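Local atomic coordinates of coat protein (Sulfolobus turreted icosahedral virus, PDB entry 2BBD), a protein that serves as the major capsid protein of an archaeal virus, probably building its icosahedral shell from double jelly-roll subunits. Residues P55-F64 / S76-I84; W250-Y261 / S267-Y278. All coordinates share one frame; numbering follows the deposited sequence.

Interaction 1: residues P55-F64 / S76-I84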
loop_
_atom_site.group_PDB
_atom_site.type_symbol
_atom_site.label_atom_id
_atom_site.label_comp_id
_atom_site.label_asym_id
_atom_site.label_seq_id
_atom_site.Cartn_x
_atom_site.Cartn_y
_atom_site.Cartn_z
ATOM N N PRO A 55 11.200 -5.945 7.402
ATOM C CA PRO A 55 10.252 -6.193 6.316
ATOM C C PRO A 55 10.702 -7.070 5.139
ATOM O O PRO A 55 10.051 -7.074 4.093
ATOM C CB PRO A 55 9.867 -4.777 5.884
ATOM C CG PRO A 55 11.160 -4.063 6.001
ATOM C CD PRO A 55 11.720 -4.567 7.329
ATOM N N PHE A 56 11.808 -7.797 5.282
ATOM C CA PHE A 56 12.208 -8.702 4.211
ATOM C C PHE A 56 11.125 -9.782 4.231
ATOM O O PHE A 56 10.615 -10.137 5.297
ATOM C CB PHE A 56 13.585 -9.321 4.498
ATOM C CG PHE A 56 13.906 -10.529 3.642
ATOM C CD1 PHE A 56 13.445 -11.795 4.000
ATOM C CD2 PHE A 56 14.627 -10.396 2.458
ATOM C CE1 PHE A 56 13.695 -12.912 3.192
ATOM C CE2 PHE A 56 14.880 -11.505 1.643
ATOM C CZ PHE A 56 14.411 -12.767 2.011
ATOM N N PRO A 57 10.761 -10.337 3.065
ATOM C CA PRO A 57 11.246 -10.084 1.705
ATOM C C PRO A 57 10.561 -8.940 0.930
ATOM O O PRO A 57 10.946 -8.641 -0.205
ATOM C CB PRO A 57 11.048 -11.440 1.032
ATOM C CG PRO A 57 9.739 -11.888 1.616
ATOM C CD PRO A 57 9.845 -11.495 3.092
ATOM N N TYR A 58 9.565 -8.293 1.534
ATOM C CA TYR A 58 8.864 -7.207 0.853
ATOM C C TYR A 58 9.763 -6.049 0.455
ATOM O O TYR A 58 9.493 -5.386 -0.552
ATOM C CB TYR A 58 7.714 -6.664 1.707
ATOM C CG TYR A 58 6.589 -7.650 1.895
ATOM C CD1 TYR A 58 5.929 -8.203 0.797
ATOM C CD2 TYR A 58 6.172 -8.021 3.171
ATOM C CE1 TYR A 58 4.881 -9.098 0.970
ATOM C CE2 TYR A 58 5.124 -8.915 3.353
ATOM C CZ TYR A 58 4.485 -9.448 2.252
ATOM O OH TYR A 58 3.445 -10.319 2.433
ATOM N N ASN A 59 10.818 -5.791 1.234
ATOM C CA ASN A 59 11.710 -4.690 0.898
ATOM C C ASN A 59 12.683 -5.008 -0.249
ATOM O O ASN A 59 13.649 -4.272 -0.483
ATOM C CB ASN A 59 12.474 -4.193 2.132
ATOM C CG ASN A 59 13.406 -5.230 2.718
ATOM O OD1 ASN A 59 13.505 -6.356 2.234
ATOM N ND2 ASN A 59 14.101 -4.848 3.776
ATOM N N LEU A 60 12.440 -6.113 -0.951
ATOM C CA LEU A 60 13.264 -6.444 -2.116
ATOM C C LEU A 60 12.808 -5.506 -3.240
ATOM O O LEU A 60 13.421 -5.442 -4.314
ATOM C CB LEU A 60 13.094 -7.907 -2.525
ATOM C CG LEU A 60 13.803 -8.925 -1.618
ATOM C CD1 LEU A 60 13.591 -10.325 -2.179
ATOM C CD2 LEU A 60 15.297 -8.607 -1.544
ATOM N N VAL A 61 11.701 -4.805 -2.986
ATOM C CA VAL A 61 11.195 -3.796 -3.907
ATOM C C VAL A 61 11.224 -2.539 -3.064
ATOM O O VAL A 61 10.653 -2.511 -1.968
ATOM C CB VAL A 61 9.730 -4.042 -4.380
ATOM C CG1 VAL A 61 9.141 -2.737 -4.914
ATOM C CG2 VAL A 61 9.694 -5.076 -5.516
ATOM N N GLN A 62 11.927 -1.515 -3.538
ATOM C CA GLN A 62 11.998 -0.268 -2.796
ATOM C C GLN A 62 10.666 0.480 -2.903
ATOM O O GLN A 62 10.044 0.782 -1.885
ATOM C CB GLN A 62 13.150 0.607 -3.305
ATOM C CG GLN A 62 13.335 1.895 -2.509
ATOM C CD GLN A 62 14.707 2.526 -2.705
ATOM O OE1 GLN A 62 15.735 1.877 -2.484
ATOM N NE2 GLN A 62 14.729 3.804 -3.108
ATOM N N THR A 63 10.220 0.774 -4.126
ATOM C CA THR A 63 8.950 1.481 -4.302
ATOM C C THR A 63 8.171 1.049 -5.541
ATOM O O THR A 63 8.751 0.613 -6.540
ATOM C CB THR A 63 9.142 3.018 -4.418
ATOM O OG1 THR A 63 9.852 3.313 -5.624
ATOM C CG2 THR A 63 9.919 3.575 -3.238
ATOM N N PHE A 64 6.851 1.166 -5.450
ATOM C CA PHE A 64 5.956 0.871 -6.564
ATOM C C PHE A 64 5.284 2.177 -6.930
ATOM O O PHE A 64 4.794 2.898 -6.052
ATOM C CB PHE A 64 4.834 -0.095 -6.183
ATOM C CG PHE A 64 5.251 -1.524 -6.110
ATOM C CD1 PHE A 64 5.667 -2.201 -7.244
ATOM C CD2 PHE A 64 5.179 -2.217 -4.905
ATOM C CE1 PHE A 64 5.998 -3.556 -7.181
ATOM C CE2 PHE A 64 5.507 -3.561 -4.834
ATOM C CZ PHE A 64 5.916 -4.234 -5.975
ATOM N N SER A 76 1.642 5.139 -4.938
ATOM C CA SER A 76 2.995 5.592 -4.673
ATOM C C SER A 76 3.262 5.020 -3.279
ATOM O O SER A 76 2.947 5.639 -2.262
ATOM C CB SER A 76 3.074 7.117 -4.657
ATOM O OG SER A 76 4.423 7.524 -4.515
ATOM N N VAL A 77 3.818 3.818 -3.246
ATOM C CA VAL A 77 4.086 3.123 -1.993
ATOM C C VAL A 77 5.380 2.322 -2.071
ATOM O O VAL A 77 5.826 1.929 -3.152
ATOM C CB VAL A 77 2.952 2.125 -1.675
ATOM C CG1 VAL A 77 1.613 2.844 -1.550
ATOM C CG2 VAL A 77 2.873 1.082 -2.786
ATOM N N SER A 78 5.964 2.063 -0.908
ATOM C CA SER A 78 7.189 1.283 -0.820
ATOM C C SER A 78 6.802 -0.189 -0.955
ATOM O O SER A 78 5.639 -0.542 -0.792
ATOM C CB SER A 78 7.859 1.520 0.534
ATOM O OG SER A 78 7.001 1.150 1.602
ATOM N N GLY A 79 7.764 -1.048 -1.267
ATOM C CA GLY A 79 7.451 -2.463 -1.365
ATOM C C GLY A 79 7.068 -2.966 0.030
ATOM O O GLY A 79 6.217 -3.851 0.179
ATOM N N THR A 80 7.697 -2.379 1.044
ATOM C CA THR A 80 7.443 -2.724 2.445
ATOM C C THR A 80 6.003 -2.428 2.879
ATOM O O THR A 80 5.302 -3.312 3.366
ATOM C CB THR A 80 8.397 -1.955 3.388
ATOM O OG1 THR A 80 9.729 -2.450 3.234
ATOM C CG2 THR A 80 7.958 -2.124 4.837
ATOM N N GLY A 81 5.575 -1.182 2.693
ATOM C CA GLY A 81 4.230 -0.790 3.082
ATOM C C GLY A 81 3.114 -1.552 2.393
ATOM O O GLY A 81 2.158 -1.999 3.046
ATOM N N LEU A 82 3.212 -1.694 1.072
ATOM C CA LEU A 82 2.185 -2.411 0.328
ATOM C C LEU A 82 2.181 -3.881 0.747
ATOM O O LEU A 82 1.119 -4.521 0.783
ATOM C CB LEU A 82 2.431 -2.292 -1.182
ATOM C CG LEU A 82 1.354 -2.884 -2.105
ATOM C CD1 LEU A 82 -0.008 -2.247 -1.790
ATOM C CD2 LEU A 82 1.737 -2.636 -3.574
ATOM N N GLY A 83 3.374 -4.398 1.059
ATOM C CA GLY A 83 3.524 -5.785 1.483
ATOM C C GLY A 83 2.853 -6.021 2.829
ATOM O O GLY A 83 2.185 -7.033 3.045
ATOM N N ILE A 84 3.027 -5.079 3.747
ATOM C CA ILE A 84 2.398 -5.210 5.051
ATOM C C ILE A 84 0.878 -5.104 4.860
ATOM O O ILE A 84 0.113 -5.802 5.526
ATOM C CB ILE A 84 2.939 -4.134 6.032
ATOM C CG1 ILE A 84 4.408 -4.436 6.345
ATOM C CG2 ILE A 84 2.128 -4.127 7.330
ATOM C CD1 ILE A 84 5.151 -3.309 7.036
HETATM O O HOH W 1 10.264 -1.457 0.491
#
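Val77 pairs with Phe64 as an antiparallel hydrogen-bonded pair. Phe64 N meets Val77 O at 2.6 Å, almost straight, and Val77 N returns a bond to Phe64 O. Their side chains share one sheet face. Next comes Ser78, opposite Thr63 on the other face and at the N-cap of the helix. Its OG lies between the backbone N and the carbonyl carbon (chi1 59°), which turns it back to accept from Gly81 N at 2.9 Å; the same OG also bonds Glu187. Gly79 N then reaches Gln62 O from above the carbonyl plane, at 3.0 Å. Gly79 CA lies 3.3 Å from Val61 O in a CA-H...O contact. Thr80 N and Val61 O are bridged by a water, while Thr80 CG2 presses on Pro55 CB at a tight 3.4 Å. Leu82 CD2 comes within 3.7 Å of Phe64 CD2, the side chains crossing at about a right angle. Gly83 CA sits over the Tyr58 ring face, 3.5 Å from its centroid, a CH-pi contact. The Tyr58 hydroxyl bonds Asn94. Gln62 and Thr63 both face Leu136 of strand 131-137, a classic beta bulge. The contacts join the beta hairpin 61-68/72-78, the turn before it and helix 79-89, N-capped by Ser78.

Interaction 2: residues W250-Y261 / S267-Y278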
loop_
_atom_site.group_PDB
_atom_site.type_symbol
_atom_site.label_atom_id
_atom_site.label_comp_id
_atom_site.label_asym_id
_atom_site.label_seq_id
_atom_site.Cartn_x
_atom_site.Cartn_y
_atom_site.Cartn_z
ATOM N N TRP A 250 -2.002 1.125 21.228
ATOM C CA TRP A 250 -1.561 0.347 20.089
ATOM C C TRP A 250 -2.075 -1.089 20.216
ATOM O O TRP A 250 -2.522 -1.687 19.235
ATOM C CB TRP A 250 -0.036 0.374 20.017
ATOM C CG TRP A 250 0.513 0.049 18.666
ATOM C CD1 TRP A 250 1.230 -1.054 18.319
ATOM C CD2 TRP A 250 0.443 0.869 17.496
ATOM N NE1 TRP A 250 1.624 -0.973 17.000
ATOM C CE2 TRP A 250 1.153 0.199 16.472
ATOM C CE3 TRP A 250 -0.147 2.108 17.213
ATOM C CZ2 TRP A 250 1.292 0.728 15.190
ATOM C CZ3 TRP A 250 -0.011 2.636 15.935
ATOM C CH2 TRP A 250 0.705 1.945 14.938
ATOM N N ALA A 251 -2.028 -1.634 21.431
ATOM C CA ALA A 251 -2.495 -2.996 21.667
ATOM C C ALA A 251 -3.972 -3.142 21.328
ATOM O O ALA A 251 -4.396 -4.152 20.765
ATOM C CB ALA A 251 -2.248 -3.397 23.118
ATOM N N ALA A 252 -4.759 -2.129 21.658
ATOM C CA ALA A 252 -6.189 -2.182 21.378
ATOM C C ALA A 252 -6.427 -2.069 19.881
ATOM O O ALA A 252 -7.364 -2.652 19.345
ATOM C CB ALA A 252 -6.913 -1.057 22.108
ATOM N N LEU A 253 -5.573 -1.310 19.207
ATOM C CA LEU A 253 -5.708 -1.139 17.772
ATOM C C LEU A 253 -5.361 -2.479 17.114
ATOM O O LEU A 253 -6.089 -2.958 16.238
ATOM C CB LEU A 253 -4.769 -0.025 17.308
ATOM C CG LEU A 253 -4.903 0.564 15.910
ATOM C CD1 LEU A 253 -6.331 1.043 15.651
ATOM C CD2 LEU A 253 -3.901 1.716 15.786
ATOM N N GLN A 254 -4.266 -3.097 17.559
ATOM C CA GLN A 254 -3.854 -4.384 17.003
ATOM C C GLN A 254 -4.895 -5.462 17.306
ATOM O O GLN A 254 -5.060 -6.402 16.529
ATOM C CB GLN A 254 -2.486 -4.816 17.553
ATOM C CG GLN A 254 -1.345 -3.827 17.276
ATOM C CD GLN A 254 0.036 -4.461 17.400
ATOM O OE1 GLN A 254 0.327 -5.159 18.372
ATOM N NE2 GLN A 254 0.895 -4.208 16.415
ATOM N N ALA A 255 -5.594 -5.331 18.432
ATOM C CA ALA A 255 -6.624 -6.304 18.796
ATOM C C ALA A 255 -7.796 -6.156 17.834
ATOM O O ALA A 255 -8.415 -7.139 17.433
ATOM C CB ALA A 255 -7.088 -6.074 20.235
ATOM N N GLU A 256 -8.091 -4.911 17.477
ATOM C CA GLU A 256 -9.168 -4.588 16.545
ATOM C C GLU A 256 -8.840 -5.164 15.165
ATOM O O GLU A 256 -9.724 -5.683 14.481
ATOM C CB GLU A 256 -9.337 -3.068 16.446
ATOM C CG GLU A 256 -10.507 -2.625 15.581
ATOM C CD GLU A 256 -10.801 -1.141 15.703
ATOM O OE1 GLU A 256 -9.963 -0.324 15.278
ATOM O OE2 GLU A 256 -11.880 -0.789 16.230
ATOM N N ASN A 257 -7.570 -5.058 14.768
ATOM C CA ASN A 257 -7.096 -5.585 13.482
ATOM C C ASN A 257 -7.231 -7.107 13.485
ATOM O O ASN A 257 -7.606 -7.708 12.478
ATOM C CB ASN A 257 -5.621 -5.236 13.258
ATOM C CG ASN A 257 -5.383 -3.750 13.089
ATOM O OD1 ASN A 257 -4.243 -3.290 13.155
ATOM N ND2 ASN A 257 -6.453 -2.991 12.864
ATOM N N GLN A 258 -6.906 -7.719 14.620
ATOM C CA GLN A 258 -6.990 -9.166 14.782
ATOM C C GLN A 258 -8.403 -9.630 14.462
ATOM O O GLN A 258 -8.607 -10.616 13.755
ATOM C CB GLN A 258 -6.648 -9.545 16.220
ATOM C CG GLN A 258 -6.761 -11.023 16.546
ATOM C CD GLN A 258 -5.494 -11.782 16.235
ATOM O OE1 GLN A 258 -4.412 -11.429 16.720
ATOM N NE2 GLN A 258 -5.612 -12.834 15.431
ATOM N N ALA A 259 -9.382 -8.912 14.994
ATOM C CA ALA A 259 -10.777 -9.256 14.771
ATOM C C ALA A 259 -11.135 -8.984 13.321
ATOM O O ALA A 259 -11.699 -9.837 12.638
ATOM C CB ALA A 259 -11.670 -8.441 15.696
ATOM N N GLU A 260 -10.787 -7.793 12.854
ATOM C CA GLU A 260 -11.086 -7.389 11.492
ATOM C C GLU A 260 -10.435 -8.243 10.402
ATOM O O GLU A 260 -11.126 -8.755 9.522
ATOM C CB GLU A 260 -10.687 -5.923 11.293
ATOM C CG GLU A 260 -10.792 -5.445 9.852
ATOM C CD GLU A 260 -12.193 -5.003 9.461
ATOM O OE1 GLU A 260 -13.169 -5.714 9.792
ATOM O OE2 GLU A 260 -12.314 -3.942 8.810
ATOM N N TYR A 261 -9.115 -8.397 10.465
ATOM C CA TYR A 261 -8.363 -9.146 9.455
ATOM C C TYR A 261 -8.093 -10.599 9.775
ATOM O O TYR A 261 -7.501 -11.317 8.967
ATOM C CB TYR A 261 -7.047 -8.426 9.185
ATOM C CG TYR A 261 -7.278 -7.023 8.716
ATOM C CD1 TYR A 261 -7.749 -6.775 7.431
ATOM C CD2 TYR A 261 -7.106 -5.943 9.578
ATOM C CE1 TYR A 261 -8.049 -5.489 7.007
ATOM C CE2 TYR A 261 -7.406 -4.645 9.167
ATOM C CZ TYR A 261 -7.881 -4.430 7.876
ATOM O OH TYR A 261 -8.202 -3.162 7.460
ATOM N N SER A 267 3.867 -7.018 13.128
ATOM C CA SER A 267 4.916 -6.849 14.126
ATOM C C SER A 267 4.319 -5.986 15.225
ATOM O O SER A 267 3.176 -5.537 15.115
ATOM C CB SER A 267 6.169 -6.175 13.558
ATOM O OG SER A 267 5.963 -4.789 13.352
ATOM N N GLY A 268 5.079 -5.752 16.283
ATOM C CA GLY A 268 4.565 -4.923 17.352
ATOM C C GLY A 268 4.540 -3.456 16.967
ATOM O O GLY A 268 4.050 -2.634 17.730
ATOM N N ALA A 269 5.044 -3.110 15.785
ATOM C CA ALA A 269 5.073 -1.700 15.392
ATOM C C ALA A 269 4.214 -1.333 14.196
ATOM O O ALA A 269 4.410 -0.275 13.592
ATOM C CB ALA A 269 6.521 -1.262 15.145
ATOM N N SER A 270 3.253 -2.190 13.864
ATOM C CA SER A 270 2.379 -1.940 12.724
ATOM C C SER A 270 0.909 -2.065 13.105
ATOM O O SER A 270 0.538 -2.952 13.870
ATOM C CB SER A 270 2.675 -2.944 11.605
ATOM O OG SER A 270 2.313 -4.260 12.002
ATOM N N ALA A 271 0.082 -1.179 12.557
ATOM C CA ALA A 271 -1.356 -1.215 12.815
ATOM C C ALA A 271 -2.151 -0.506 11.717
ATOM O O ALA A 271 -1.648 0.386 11.031
ATOM C CB ALA A 271 -1.668 -0.592 14.189
ATOM N N ILE A 272 -3.400 -0.924 11.546
ATOM C CA ILE A 272 -4.274 -0.321 10.554
ATOM C C ILE A 272 -5.469 0.371 11.199
ATOM O O ILE A 272 -6.100 -0.167 12.112
ATOM C CB ILE A 272 -4.805 -1.365 9.570
ATOM C CG1 ILE A 272 -3.654 -1.889 8.692
ATOM C CG2 ILE A 272 -5.915 -0.750 8.731
ATOM C CD1 ILE A 272 -4.034 -3.045 7.786
ATOM N N ILE A 273 -5.767 1.571 10.717
ATOM C CA ILE A 273 -6.904 2.338 11.203
ATOM C C ILE A 273 -7.991 2.345 10.146
ATOM O O ILE A 273 -7.860 3.024 9.127
ATOM C CB ILE A 273 -6.556 3.826 11.476
ATOM C CG1 ILE A 273 -5.569 3.946 12.632
ATOM C CG2 ILE A 273 -7.830 4.609 11.755
ATOM C CD1 ILE A 273 -4.141 3.675 12.229
ATOM N N ASP A 274 -9.055 1.583 10.372
ATOM C CA ASP A 274 -10.170 1.579 9.436
ATOM C C ASP A 274 -11.085 2.705 9.889
ATOM O O ASP A 274 -11.821 2.571 10.866
ATOM C CB ASP A 274 -10.909 0.240 9.464
ATOM C CG ASP A 274 -10.098 -0.885 8.846
ATOM O OD1 ASP A 274 -9.341 -1.555 9.572
ATOM O OD2 ASP A 274 -10.209 -1.086 7.623
ATOM N N PHE A 275 -11.017 3.821 9.173
ATOM C CA PHE A 275 -11.798 5.004 9.499
ATOM C C PHE A 275 -13.300 4.806 9.687
ATOM O O PHE A 275 -13.882 5.405 10.590
ATOM C CB PHE A 275 -11.518 6.092 8.461
ATOM C CG PHE A 275 -10.077 6.539 8.438
ATOM C CD1 PHE A 275 -9.534 7.233 9.515
ATOM C CD2 PHE A 275 -9.252 6.230 7.354
ATOM C CE1 PHE A 275 -8.183 7.618 9.521
ATOM C CE2 PHE A 275 -7.908 6.604 7.345
ATOM C CZ PHE A 275 -7.370 7.302 8.436
ATOM N N ARG A 276 -13.931 3.966 8.871
ATOM C CA ARG A 276 -15.370 3.747 9.005
ATOM C C ARG A 276 -15.736 3.217 10.387
ATOM O O ARG A 276 -16.895 3.279 10.792
ATOM C CB ARG A 276 -15.884 2.774 7.944
ATOM C CG ARG A 276 -15.339 1.375 8.087
ATOM C CD ARG A 276 -16.099 0.392 7.207
ATOM N NE ARG A 276 -15.480 -0.932 7.220
ATOM C CZ ARG A 276 -15.178 -1.616 8.324
ATOM N NH1 ARG A 276 -15.435 -1.113 9.527
ATOM N NH2 ARG A 276 -14.611 -2.812 8.223
ATOM N N LYS A 277 -14.751 2.689 11.103
ATOM C CA LYS A 277 -14.987 2.164 12.442
ATOM C C LYS A 277 -15.040 3.294 13.468
ATOM O O LYS A 277 -15.361 3.066 14.633
ATOM C CB LYS A 277 -13.878 1.183 12.842
ATOM C CG LYS A 277 -13.896 -0.151 12.118
ATOM C CD LYS A 277 -12.769 -1.027 12.632
ATOM C CE LYS A 277 -12.669 -2.349 11.889
ATOM N NZ LYS A 277 -13.845 -3.235 12.107
ATOM N N TYR A 278 -14.717 4.506 13.035
ATOM C CA TYR A 278 -14.720 5.654 13.932
ATOM C C TYR A 278 -15.522 6.822 13.370
ATOM O O TYR A 278 -15.742 7.823 14.046
ATOM C CB TYR A 278 -13.287 6.101 14.226
ATOM C CG TYR A 278 -12.445 5.032 14.872
ATOM C CD1 TYR A 278 -11.816 4.048 14.107
ATOM C CD2 TYR A 278 -12.289 4.990 16.257
ATOM C CE1 TYR A 278 -11.052 3.049 14.712
ATOM C CE2 TYR A 278 -11.533 3.997 16.868
ATOM C CZ TYR A 278 -10.919 3.032 16.094
ATOM O OH TYR A 278 -10.193 2.044 16.706
HETATM O O HOH W 2 -8.672 -0.111 12.924
HETATM O O HOH W 3 -12.505 -5.389 14.368
HETATM O O HOH W 4 -2.144 -5.115 13.880
HETATM O O HOH W 5 -9.198 -2.836 11.915
#
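Chi1 of -66° at Asn257 sets CG anti to the carbonyl carbon and turns the amide to the backbone of Ile272, while Trp250 CG lies anti to its own N (chi1 -159°), which brings the indole face against Ala271 CB. Asn257 OD1 accepts from Ile272 N at 3.0 Å, and Asn257 ND2 donates to Ile272 O at 2.9 Å. This pair of bonds fixes the amide rotation. Ala271 CB lies 3.6 Å from the centroid of the six-membered ring of Trp250. Leu253 CD2 touches the same methyl. Gln254 NE2 is held by two carbonyls, Ser270 O at 2.9 Å, near its amide plane, and Ser267 O. Tyr261 OH donates to Asp274 OD1 at 2.9 Å on the syn side. Tyr278 OH donates to Glu256 OE1 at 2.8 Å, and a water joins that oxygen to Ile272 O and Asp274 N. Glu260 OE2 forms a salt bridge with Arg276 NH2 at 2.6 Å, and OE1 a weaker one with Lys277 NZ. Glu260 OE2 is also 3.7 Å from Asp274 OD2. Arg276 and Lys277 on Glu260, and Arg213 on Asp274, probably ease this repulsion near the helix C-terminal end, while Asn257 and Gln254 satisfy backbone groups of Ile272, Ser270 and Ser267.

In the fold
Both interactions reach the same mixed sheet. Interaction 2 lies on an outermost strand of it within the chain, 270-284, while interaction 1 involves the hairpin 61-68 and 72-78 further inside. Interaction 1 is more central: its centre lies about 8 Å from that of the chain, against about 16 Å. The two centres are about 20 Å apart, and their nearest atoms, about 4 Å apart, do not touch. Both contacts are partly buried and both pair a helix with strand residues. In interaction 1 the strand leads straight into its helix, and backbone pairing, glycine contacts and apolar and aromatic packing carry the contact. In interaction 2 the helix precedes the strand, and side-chain amides, carboxylates and salt bridges do more of the work.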